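Local coordinates for transcriptional regulator (Pseudomonas aeruginosa, PDB 3E7Q), which probably binds DNA through a helix-turn-helix motif and acts as a transcriptional repressor of the TetR family, at residues Arg75-Ala80 with Phe96-Ser101. Sequence-based numbering, arbitrary orientation.
Sequences RLLRGA and FEASFS
Ala80 and Ala98 meet methyl to methyl. Both CB atoms point at the opposite helix, and Ala80 CB lies 3.7 Å from Ala98 CB. With side chains this small, helix 58-82 and the C-terminal part of helix 88-99 come close here: the CA atoms of Ala80 and Ala98 are 6.4 Å apart.

Leu77, one turn before Ala80, adds the second point of contact. Its CB points to one side of the other helix, and of the branch the CD2 methyl does the touching. CG stands anti to the carbonyl carbon (chi1 -69°); with CD1 extended anti to CA (chi2 176°), CD2 is the methyl left facing Ala98 and Ser99. Leu77 CD2 sits 3.9 Å from Ala98 CB and also 3.9 Å from Ser99 OG. The Ala98 methyl therefore touches both Ala80 and Leu77. The leucine also packs on Tyr137 of helix 124-152 and on Leu104.

Ser99 OG meets CD2 without bonding to it. The hydroxyl is hydrogen-bonded back to the carbonyl of Phe95 in its own helix. Ser99 also touches Leu170 of helix 159-179.

Phe100 is the first residue to leave helical backbone angles. Ala98 O accepts from Ser101 OG at 2.6 Å and from Ser101 N at 3.3 Å. The hydroxyl lies 22° from the carbonyl plane. These two bonds tie the turn at Phe100 and Ser101 to the residue that carries the central methyl.

No hydrogen bond or salt bridge crosses between 75-80 and 96-101. Methyl contacts predominate, and Ser99 OG already has Phe95 O as its partner. This small contact between successive helices, 135 Å² buried, thus rests on the close fit of methyls and not on directional bonds.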
# COMPACT_ATOMS: atom_id res chain seq x y z
N ARG B 75 -15.61 -1.08 -12.56
CA ARG B 75 -16.23 -0.99 -13.86
C ARG B 75 -15.22 -1.17 -14.96
O ARG B 75 -15.47 -1.86 -15.94
CB ARG B 75 -16.92 0.34 -14.10
CG ARG B 75 -18.36 0.35 -13.67
CD ARG B 75 -19.10 1.57 -14.29
NE ARG B 75 -18.57 2.88 -13.87
CZ ARG B 75 -18.69 3.42 -12.64
NH1 ARG B 75 -19.29 2.75 -11.64
NH2 ARG B 75 -18.16 4.61 -12.38
N LEU B 76 -14.08 -0.53 -14.79
CA LEU B 76 -13.09 -0.56 -15.82
C LEU B 76 -12.47 -1.96 -15.86
O LEU B 76 -12.22 -2.47 -16.93
CB LEU B 76 -12.02 0.51 -15.59
CG LEU B 76 -12.45 1.95 -15.80
CD1 LEU B 76 -11.22 2.82 -15.54
CD2 LEU B 76 -13.07 2.20 -17.22
N LEU B 77 -12.22 -2.55 -14.69
CA LEU B 77 -11.60 -3.88 -14.62
C LEU B 77 -12.54 -5.00 -15.14
O LEU B 77 -12.08 -5.92 -15.81
CB LEU B 77 -11.08 -4.18 -13.23
CG LEU B 77 -9.86 -3.31 -12.84
CD1 LEU B 77 -9.41 -3.54 -11.40
CD2 LEU B 77 -8.69 -3.47 -13.84
N ARG B 78 -13.84 -4.91 -14.83
CA ARG B 78 -14.83 -5.83 -15.38
C ARG B 78 -14.92 -5.69 -16.86
O ARG B 78 -15.06 -6.69 -17.55
CB ARG B 78 -16.24 -5.61 -14.82
CG ARG B 78 -16.42 -6.23 -13.44
CD ARG B 78 -17.83 -5.98 -12.80
NE ARG B 78 -17.83 -6.61 -11.47
CZ ARG B 78 -18.01 -5.99 -10.30
NH1 ARG B 78 -18.30 -4.68 -10.25
NH2 ARG B 78 -17.92 -6.70 -9.18
N GLY B 79 -14.87 -4.44 -17.33
CA GLY B 79 -14.95 -4.14 -18.76
C GLY B 79 -13.84 -4.85 -19.52
O GLY B 79 -14.09 -5.43 -20.58
N ALA B 80 -12.62 -4.78 -18.96
CA ALA B 80 -11.45 -5.31 -19.62
C ALA B 80 -11.54 -6.85 -19.71
O ALA B 80 -11.27 -7.42 -20.77
CB ALA B 80 -10.20 -4.84 -18.92
N PHE B 96 -4.53 -7.09 -16.57
CA PHE B 96 -3.20 -6.50 -16.30
C PHE B 96 -2.98 -5.22 -17.09
O PHE B 96 -2.58 -4.21 -16.52
CB PHE B 96 -2.07 -7.52 -16.61
CG PHE B 96 -2.20 -8.84 -15.81
CD1 PHE B 96 -2.74 -8.85 -14.51
CD2 PHE B 96 -1.76 -10.04 -16.36
CE1 PHE B 96 -2.90 -10.02 -13.83
CE2 PHE B 96 -1.89 -11.23 -15.66
CZ PHE B 96 -2.44 -11.23 -14.40
N GLU B 97 -3.25 -5.27 -18.39
CA GLU B 97 -3.21 -4.06 -19.23
C GLU B 97 -4.08 -2.93 -18.70
O GLU B 97 -3.60 -1.80 -18.57
CB GLU B 97 -3.60 -4.39 -20.68
CG GLU B 97 -2.59 -5.27 -21.39
CD GLU B 97 -1.30 -4.54 -21.81
OE1 GLU B 97 -1.25 -3.27 -21.76
OE2 GLU B 97 -0.34 -5.27 -22.20
N ALA B 98 -5.34 -3.21 -18.38
CA ALA B 98 -6.17 -2.16 -17.76
C ALA B 98 -5.54 -1.63 -16.47
O ALA B 98 -5.54 -0.39 -16.22
CB ALA B 98 -7.59 -2.61 -17.52
N SER B 99 -4.97 -2.54 -15.69
CA SER B 99 -4.37 -2.20 -14.38
C SER B 99 -3.20 -1.22 -14.44
O SER B 99 -2.97 -0.49 -13.49
CB SER B 99 -3.87 -3.46 -13.66
OG SER B 99 -4.92 -4.29 -13.21
N PHE B 100 -2.46 -1.23 -15.54
CA PHE B 100 -1.26 -0.43 -15.69
C PHE B 100 -1.43 0.63 -16.81
O PHE B 100 -0.49 1.28 -17.22
CB PHE B 100 -0.06 -1.35 -15.93
CG PHE B 100 0.35 -2.12 -14.69
CD1 PHE B 100 1.16 -1.56 -13.76
CD2 PHE B 100 -0.12 -3.43 -14.45
CE1 PHE B 100 1.50 -2.27 -12.58
CE2 PHE B 100 0.21 -4.11 -13.31
CZ PHE B 100 1.02 -3.53 -12.39
N SER B 101 -2.67 0.81 -17.25
CA SER B 101 -3.06 1.87 -18.16
C SER B 101 -3.09 3.15 -17.35
O SER B 101 -3.16 3.12 -16.13
CB SER B 101 -4.46 1.59 -18.73
OG SER B 101 -5.44 1.73 -17.71